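Local coordinates for L-lysine 6-monooxygenase involved in desferrioxamine biosynthesis (Erwinia amylovora CFBP1430, PDB 5O8P) that hydroxylates cadaverine as an FAD-dependent, NADPH-using monooxygenase in the biosynthesis of the siderophore desferrioxamine E, at the interface of chains A and B and the interface of chains A and C. Sequence-based numbering; all coordinates share one arbitrary frame. Chains: chain A/B/C, L-lysine 6-monooxygenase involved in desferrioxamine biosynthesis.

Contact 1: the interface of chains A and B. Residues chain A 81, 86, 89-90, 93, 102; chain B 287, 291.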
# COMPACT_ATOMS: atom_id res chain seq x y z
N MET A 81 22.47 11.96 7.60
CA MET A 81 22.49 11.15 6.40
C MET A 81 23.42 11.82 5.38
O MET A 81 24.14 11.13 4.67
CB MET A 81 21.05 10.98 5.88
CG MET A 81 20.72 9.59 5.40
SD MET A 81 20.66 8.33 6.68
CE MET A 81 19.10 8.68 7.45
N LYS A 86 25.37 9.37 2.45
CA LYS A 86 24.36 8.41 1.98
C LYS A 86 22.95 8.99 1.80
O LYS A 86 21.97 8.23 1.67
CB LYS A 86 24.28 7.26 2.99
CG LYS A 86 23.62 7.63 4.31
CD LYS A 86 23.56 6.46 5.27
CE LYS A 86 22.47 5.46 4.90
NZ LYS A 86 22.52 4.28 5.81
N SER A 89 20.90 7.68 -1.04
CA SER A 89 20.41 6.33 -0.83
C SER A 89 19.14 6.34 0.01
O SER A 89 18.18 5.65 -0.31
CB SER A 89 21.46 5.47 -0.15
OG SER A 89 20.94 4.17 -0.00
N PHE A 90 19.15 7.13 1.07
CA PHE A 90 17.98 7.32 1.92
C PHE A 90 16.77 7.90 1.14
O PHE A 90 15.61 7.57 1.46
CB PHE A 90 18.34 8.24 3.09
CG PHE A 90 17.23 8.42 4.06
CD1 PHE A 90 16.92 7.42 4.96
CD2 PHE A 90 16.48 9.59 4.07
CE1 PHE A 90 15.88 7.57 5.86
CE2 PHE A 90 15.43 9.74 4.98
CZ PHE A 90 15.14 8.73 5.87
N ARG A 93 15.49 5.03 -0.91
CA ARG A 93 14.75 4.16 0.01
C ARG A 93 13.30 4.64 0.18
O ARG A 93 12.37 3.83 0.13
CB ARG A 93 15.46 4.07 1.37
CG ARG A 93 14.96 2.98 2.29
CD ARG A 93 15.65 3.07 3.64
NE ARG A 93 14.88 2.48 4.73
CZ ARG A 93 14.71 1.17 4.93
NH1 ARG A 93 15.25 0.25 4.13
NH2 ARG A 93 13.96 0.76 5.96
N GLU A 102 19.79 2.08 12.63
CA GLU A 102 20.20 3.35 12.07
C GLU A 102 19.91 4.50 13.04
O GLU A 102 20.70 5.42 13.15
CB GLU A 102 19.54 3.58 10.71
CG GLU A 102 20.09 4.78 9.96
CD GLU A 102 19.94 4.68 8.45
OE1 GLU A 102 18.87 4.25 7.96
OE2 GLU A 102 20.90 5.06 7.76
N TYR B 287 20.26 -1.99 1.62
CA TYR B 287 20.30 -0.87 2.56
C TYR B 287 20.47 -1.36 4.01
O TYR B 287 21.41 -0.96 4.68
CB TYR B 287 19.04 0.03 2.41
CG TYR B 287 19.09 1.32 3.19
CD1 TYR B 287 18.79 1.33 4.55
CD2 TYR B 287 19.46 2.52 2.58
CE1 TYR B 287 18.86 2.49 5.30
CE2 TYR B 287 19.53 3.69 3.32
CZ TYR B 287 19.23 3.67 4.68
OH TYR B 287 19.27 4.82 5.45
N LEU B 291 24.12 -1.35 6.84
CA LEU B 291 24.29 -0.68 8.12
C LEU B 291 25.36 -1.28 9.04
O LEU B 291 25.80 -0.59 9.93
CB LEU B 291 22.96 -0.63 8.88
CG LEU B 291 21.76 0.01 8.21
CD1 LEU B 291 20.61 0.11 9.19
CD2 LEU B 291 22.12 1.38 7.66
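B:Tyr287 drives its phenol ring into a slot on chain A and points its hydroxyl at the carboxylate of A:Glu102. With CG anti to the backbone N (chi1 -171°), the ring stands off its helix and reaches both oxygens: B:Tyr287 OH lies 2.6 Å from A:Glu102 OE1 and 2.8 Å from OE2, each taken on its syn lone pair, so one phenolic hydrogen is probably shared. Carboxylate and ring planes are turned 57° apart. A:Arg93 crosses at about a right angle, laying CD over one face, 3.6 Å from the centroid of the B:Tyr287 ring, its guanidinium tilted 25° to it. A:Ser89 OG sits at the rim, in the ring plane, 3.4 Å from B:Tyr287 CD2. A:Lys86 bends at chi3 and places NZ 2.6 Å from A:Glu102 OE2 in a same-chain salt bridge; this would favour a charged carboxylate and fix its turn. The bond from that NZ to the phenol oxygen is weak. B:Leu291 CD2 packs against A:Lys86 NZ at 3.5 Å. This is one half-site of the two-fold A/B interface, which may or may not persist in solution. Helices 87-93 and 100-113 of chain A wall the slot; the tyrosine comes from near the end of helix 276-290 of chain B.

Contact 2: the interface of chains A and C. Residues chain A 61, 94-96; chain C 61, 94-96.
A:Phe96 and C:Phe96 stack face on face across the two-fold axis, arriving from opposite directions with centroids 3.7 Å apart and planes 23° from parallel. The overlap is shifted, each ring setting CE2 toward the rim of its partner. The tightest carbon pairs are too close to be taken literally in a 2.75 Å model. CH-on-face packing takes the other side of each ring: C:Glu94 CG lies 3.8 Å above the plane of A:Phe96, and A:Glu94 does the same for C:Phe96, so each phenyl is sandwiched between the partner's phenyl and the partner's glutamate methylene. The glutamate chain, extended beyond CG, slides past the ring and carries its carboxylate onward. Edge contacts complete the cluster. C:Phe61 receives A:Phe96 CE1 in its ring plane, 3.8 Å from C:Phe61 CE2, with the twin contact at A:Phe61; the two Phe61 rings come from opposite directions, with A:Phe61 CZ 3.7 Å from C:Phe61 CZ. CG of Phe61 lies between the backbone N and the carbonyl carbon (chi1 67°), aiming the ring at the axis. In each chain, residues 94-96 link helix 87-93 to strand 97-99, with Glu94 at positive phi (52° in chain A), and Phe61 directly follows the short strand at residue 60.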
# COMPACT_ATOMS: atom_id res chain seq x y z
N PHE A 61 10.72 9.76 10.39
CA PHE A 61 12.06 10.30 10.70
C PHE A 61 12.11 11.76 11.15
O PHE A 61 13.06 12.14 11.80
CB PHE A 61 13.06 10.06 9.57
CG PHE A 61 12.76 10.83 8.30
CD1 PHE A 61 13.09 12.17 8.18
CD2 PHE A 61 12.18 10.18 7.21
CE1 PHE A 61 12.83 12.86 7.01
CE2 PHE A 61 11.92 10.87 6.04
CZ PHE A 61 12.25 12.21 5.94
N GLU A 94 13.11 5.95 0.34
CA GLU A 94 11.78 6.56 0.42
C GLU A 94 10.90 5.84 1.46
O GLU A 94 9.83 5.35 1.16
CB GLU A 94 11.14 6.55 -0.98
CG GLU A 94 9.91 7.43 -1.14
CD GLU A 94 9.35 7.36 -2.55
OE1 GLU A 94 10.04 7.82 -3.48
OE2 GLU A 94 8.22 6.84 -2.71
N ASP A 95 11.41 5.77 2.67
CA ASP A 95 10.74 5.11 3.77
C ASP A 95 10.81 6.06 4.95
O ASP A 95 11.90 6.48 5.36
CB ASP A 95 11.48 3.81 4.06
CG ASP A 95 10.76 2.89 5.07
OD1 ASP A 95 9.93 3.35 5.87
OD2 ASP A 95 11.08 1.68 5.06
N PHE A 96 9.65 6.40 5.49
CA PHE A 96 9.59 7.30 6.64
C PHE A 96 10.22 6.75 7.91
O PHE A 96 10.65 7.53 8.77
CB PHE A 96 8.13 7.75 6.92
CG PHE A 96 7.70 8.97 6.12
CD1 PHE A 96 8.17 10.25 6.45
CD2 PHE A 96 6.86 8.85 5.04
CE1 PHE A 96 7.80 11.35 5.70
CE2 PHE A 96 6.47 9.95 4.30
CZ PHE A 96 6.94 11.20 4.63
N PHE C 61 9.71 14.97 -1.05
CA PHE C 61 9.96 16.34 -0.60
C PHE C 61 11.42 16.71 -0.34
O PHE C 61 11.75 17.88 -0.39
CB PHE C 61 9.10 16.71 0.61
CG PHE C 61 9.44 15.96 1.87
CD1 PHE C 61 10.51 16.34 2.66
CD2 PHE C 61 8.63 14.92 2.30
CE1 PHE C 61 10.79 15.68 3.84
CE2 PHE C 61 8.90 14.25 3.49
CZ PHE C 61 9.98 14.64 4.26
N GLU C 94 2.13 12.37 6.53
CA GLU C 94 3.06 11.27 6.27
C GLU C 94 3.04 10.88 4.79
O GLU C 94 2.80 9.74 4.43
CB GLU C 94 2.73 10.09 7.19
CG GLU C 94 3.77 8.99 7.28
CD GLU C 94 3.29 7.83 8.13
OE1 GLU C 94 3.14 8.04 9.36
OE2 GLU C 94 3.05 6.72 7.58
N ASP C 95 3.28 11.87 3.95
CA ASP C 95 3.25 11.69 2.52
C ASP C 95 4.49 12.34 1.96
O ASP C 95 4.72 13.52 2.17
CB ASP C 95 1.98 12.35 1.97
CG ASP C 95 1.69 12.02 0.50
OD1 ASP C 95 2.61 11.63 -0.26
OD2 ASP C 95 0.51 12.19 0.10
N PHE C 96 5.30 11.57 1.25
CA PHE C 96 6.52 12.08 0.65
C PHE C 96 6.29 13.14 -0.43
O PHE C 96 7.16 13.98 -0.67
CB PHE C 96 7.42 10.95 0.12
CG PHE C 96 8.33 10.36 1.17
CD1 PHE C 96 9.46 11.05 1.62
CD2 PHE C 96 8.03 9.14 1.74
CE1 PHE C 96 10.27 10.51 2.59
CE2 PHE C 96 8.86 8.59 2.71
CZ PHE C 96 9.98 9.28 3.14

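Contact 3: the interface of chains A and C. Residues chain A 78-79, 82, 87; chain C 67, 69-71, 419.
The flat groups here, the carboxylate of C:Glu419 and the amide of A:Asn79, flank a contact between two copies of this flavin-dependent lysine/ornithine N-monooxygenase family enzyme. The carboxylate comes toward the start of helix 87-93 of chain A, but this side chain is poorly ordered. Its bond from A:Leu87 N to OE2 is weak, and the salt bridge from A:Lys82 NZ to C:Glu419 OE2 is long at 3.9 Å, so the charge pairing is best read as loose. The helix start may nonetheless favour the carboxylate there. The side chain of A:Asn79 crosses C:Pro71 at about a right angle, bringing OD1 near the proline CD.

C:Pro71 presents its CB-CG-CD edge to helix 77-83, and the ring carbons touch successive parts of it: C:Pro71 CB lies 3.9 Å from A:Leu78 CB, CG is 3.5 Å from the backbone oxygen of A:Leu78, and CD is 3.8 Å from A:Lys82 CG. A:Lys82 leaves the helix with CG anti to the backbone N (chi1 180°) and bends at chi2 (54°), which takes its CB and CG across the edge of the proline and leads the chain toward C:Ala69, where A:Lys82 CE packs 3.9 Å from C:Ala69 CA. A:Leu87 slides past C:Pro71 in the opposite direction, A:Leu87 CD2 lying 4.0 Å from C:Pro71 CG and 3.4 Å from the carbonyl oxygen of C:Thr67. Farther along, the methyl CG2 of C:Thr67 meets A:Leu78 CD1.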
# COMPACT_ATOMS: atom_id res chain seq x y z
N LEU A 78 18.31 14.05 8.64
CA LEU A 78 18.67 14.34 7.25
C LEU A 78 20.09 14.86 7.12
O LEU A 78 20.80 14.51 6.19
CB LEU A 78 17.67 15.31 6.60
CG LEU A 78 16.31 14.68 6.27
CD1 LEU A 78 15.37 15.75 5.76
CD2 LEU A 78 16.45 13.58 5.23
N ASN A 79 20.52 15.69 8.06
CA ASN A 79 21.90 16.17 8.02
C ASN A 79 22.89 15.05 8.33
O ASN A 79 23.96 14.99 7.72
CB ASN A 79 22.15 17.34 8.98
CG ASN A 79 23.40 18.11 8.63
OD1 ASN A 79 23.67 18.37 7.45
ND2 ASN A 79 24.18 18.47 9.65
N LYS A 82 23.41 13.14 5.34
CA LYS A 82 24.25 13.90 4.42
C LYS A 82 25.74 13.81 4.74
O LYS A 82 26.57 13.59 3.84
CB LYS A 82 23.80 15.37 4.40
CG LYS A 82 24.57 16.31 3.50
CD LYS A 82 24.64 15.80 2.08
CE LYS A 82 24.93 16.94 1.11
NZ LYS A 82 25.60 16.45 -0.12
N LEU A 87 22.80 10.31 1.80
CA LEU A 87 21.47 10.92 1.77
C LEU A 87 20.71 10.51 0.51
O LEU A 87 19.50 10.35 0.56
CB LEU A 87 21.54 12.44 1.88
CG LEU A 87 20.23 13.22 1.79
CD1 LEU A 87 19.21 12.85 2.86
CD2 LEU A 87 20.53 14.71 1.86
N THR C 67 17.77 20.66 0.26
CA THR C 67 18.05 19.54 1.19
C THR C 67 19.07 18.49 0.68
O THR C 67 19.83 17.98 1.47
CB THR C 67 16.73 18.85 1.64
OG1 THR C 67 15.93 19.77 2.40
CG2 THR C 67 16.99 17.66 2.52
N ALA C 69 21.66 18.97 -1.10
CA ALA C 69 22.98 19.58 -0.96
C ALA C 69 23.26 20.00 0.49
O ALA C 69 24.41 19.94 0.92
CB ALA C 69 23.11 20.77 -1.88
N ASP C 70 22.23 20.44 1.21
CA ASP C 70 22.39 21.00 2.55
C ASP C 70 21.09 20.99 3.33
O ASP C 70 20.34 21.96 3.29
CB ASP C 70 22.92 22.43 2.47
CG ASP C 70 22.97 23.14 3.85
OD1 ASP C 70 22.87 22.41 4.89
OD2 ASP C 70 23.10 24.40 3.87
N PRO C 71 20.83 19.90 4.07
CA PRO C 71 19.63 19.81 4.91
C PRO C 71 19.51 20.85 6.00
O PRO C 71 18.42 21.07 6.50
CB PRO C 71 19.74 18.43 5.55
CG PRO C 71 20.62 17.66 4.63
CD PRO C 71 21.59 18.64 4.05
N GLU C 419 27.79 13.89 -3.46
CA GLU C 419 27.89 12.47 -3.03
C GLU C 419 28.13 11.50 -4.19
O GLU C 419 27.17 11.09 -4.85
CB GLU C 419 26.62 12.03 -2.28
CG GLU C 419 26.29 12.89 -1.06
CD GLU C 419 25.10 12.39 -0.25
OE1 GLU C 419 24.24 11.68 -0.81
OE2 GLU C 419 25.05 12.72 0.96

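Contact 4: the interface of chains A and C. Residues chain A 88, 91-92; chain C 68, 241-242, 244, 395, 397-398.
A:Tyr88 reaches across to C:Thr244 by combining a chi1 of -151°, which swings its CG away from the backbone N, with a chi2 of 86° that turns the ring so that C:Thr244 OG1 and C:Gly397 O lie at its edge, in its plane. The threonine answers with OG1 lodged between its own backbone N and carbonyl carbon (chi1 82°), and A:Tyr88 OH lies 2.7 Å from C:Thr244 OG1 in a hydrogen bond. C:Thr244 OG1 also donates to the backbone oxygen of C:Leu241, 3.0 Å away and in the carbonyl plane. With its hydrogen committed there, OG1 probably accepts from the phenol. A:Tyr88 OH is also 3.0 Å from the backbone oxygen of C:Thr244, a second possible acceptor for the same hydrogen.

Around this polar tip the ring is hemmed in. C:Met398, folded at chi2 and chi3, brings SD 3.8 Å from A:Tyr88 CE1, and C:Leu68 CD1 lies 3.9 Å from that same carbon. Within chain A, A:Tyr91 puts CD2 over one face of the A:Tyr88 ring and carries its own OH to 3.6 Å from C:Gly397 CA. C:Asp395 steadies that glycine, its OD1 taking the backbone N at 2.7 Å from above the carboxylate plane. A:Ile92 slides past C:Leu241 in the opposite direction, and its CD1 rests 4.1 Å from C:Glu242 CA. The three chain A residues line one side of helix 87-93; chain C supplies the end of helix 238-241 with the loop after it, the 3-10 turn 396-398, and C:Leu68.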
# COMPACT_ATOMS: atom_id res chain seq x y z
N TYR A 88 21.42 10.34 -0.60
CA TYR A 88 20.75 9.97 -1.83
C TYR A 88 20.20 8.55 -1.76
O TYR A 88 19.16 8.25 -2.34
CB TYR A 88 21.64 10.15 -3.07
CG TYR A 88 20.82 10.45 -4.29
CD1 TYR A 88 20.44 11.76 -4.59
CD2 TYR A 88 20.34 9.42 -5.11
CE1 TYR A 88 19.63 12.04 -5.68
CE2 TYR A 88 19.53 9.69 -6.21
CZ TYR A 88 19.17 11.00 -6.49
OH TYR A 88 18.37 11.28 -7.58
N TYR A 91 17.06 8.75 0.16
CA TYR A 91 16.07 9.36 -0.74
C TYR A 91 15.44 8.30 -1.62
O TYR A 91 14.22 8.24 -1.73
CB TYR A 91 16.74 10.47 -1.57
CG TYR A 91 15.99 11.06 -2.77
CD1 TYR A 91 15.14 12.16 -2.62
CD2 TYR A 91 16.18 10.55 -4.05
CE1 TYR A 91 14.47 12.71 -3.71
CE2 TYR A 91 15.53 11.10 -5.15
CZ TYR A 91 14.66 12.18 -4.98
OH TYR A 91 14.00 12.73 -6.06
N ILE A 92 16.28 7.46 -2.22
CA ILE A 92 15.82 6.29 -2.99
C ILE A 92 15.03 5.29 -2.13
O ILE A 92 14.03 4.77 -2.56
CB ILE A 92 17.02 5.56 -3.66
CG1 ILE A 92 17.64 6.47 -4.73
CG2 ILE A 92 16.60 4.23 -4.28
CD1 ILE A 92 19.03 6.04 -5.19
N LEU C 68 19.12 18.18 -0.61
CA LEU C 68 20.07 17.15 -1.09
C LEU C 68 21.49 17.66 -1.17
O LEU C 68 22.43 16.86 -1.30
CB LEU C 68 19.65 16.54 -2.43
CG LEU C 68 18.34 15.72 -2.42
CD1 LEU C 68 18.09 15.15 -3.80
CD2 LEU C 68 18.36 14.60 -1.39
N LEU C 241 16.17 3.67 -9.96
CA LEU C 241 16.40 5.02 -9.42
C LEU C 241 17.89 5.32 -9.14
O LEU C 241 18.30 6.48 -9.19
CB LEU C 241 15.58 5.27 -8.14
CG LEU C 241 14.05 5.19 -8.21
CD1 LEU C 241 13.42 5.54 -6.86
CD2 LEU C 241 13.49 6.10 -9.28
N GLU C 242 18.71 4.29 -8.88
CA GLU C 242 20.17 4.44 -8.78
C GLU C 242 20.83 4.96 -10.06
O GLU C 242 21.99 5.38 -10.02
CB GLU C 242 20.85 3.12 -8.43
CG GLU C 242 20.59 2.60 -7.04
CD GLU C 242 21.70 1.67 -6.54
OE1 GLU C 242 22.17 0.81 -7.32
OE2 GLU C 242 22.08 1.81 -5.36
N THR C 244 19.72 7.60 -11.52
CA THR C 244 19.66 9.06 -11.34
C THR C 244 20.67 9.39 -10.25
O THR C 244 20.31 9.65 -9.10
CB THR C 244 18.25 9.62 -10.99
OG1 THR C 244 17.99 9.49 -9.59
CG2 THR C 244 17.14 8.91 -11.74
N ASP C 395 14.67 16.48 -13.78
CA ASP C 395 14.39 15.97 -12.44
C ASP C 395 14.72 17.04 -11.40
O ASP C 395 15.86 17.51 -11.32
CB ASP C 395 15.27 14.70 -12.21
CG ASP C 395 14.77 13.79 -11.10
OD1 ASP C 395 14.13 14.27 -10.15
OD2 ASP C 395 15.06 12.57 -11.16
N GLY C 397 14.91 16.23 -8.43
CA GLY C 397 15.81 15.40 -7.63
C GLY C 397 17.29 15.56 -7.89
O GLY C 397 18.10 15.27 -7.02
N MET C 398 17.67 16.02 -9.09
CA MET C 398 19.07 16.30 -9.40
C MET C 398 19.38 17.78 -9.58
O MET C 398 20.40 18.14 -10.18
CB MET C 398 19.51 15.46 -10.60
CG MET C 398 19.54 13.97 -10.26
SD MET C 398 20.73 13.52 -8.98
CE MET C 398 22.18 13.34 -9.99

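Contacts 1 to 4 lie within 12 to 15 Å of one another, measured between centres of their C-alpha atoms, and radiate from one small region of chain A. Helix 87-93 feeds contacts 1, 3 and 4, and the linker after it forms contact 2; helix 77-83 serves contact 3 and merely backs contact 1 from behind. On chain C, neighbouring residues of segment 67-71 split between contacts 3 and 4. Chain A thus meets B and C around the same helix, so the two kinds of interface could influence each other in the deposited four-chain assembly, although the structure alone does not prove a tetramer in solution.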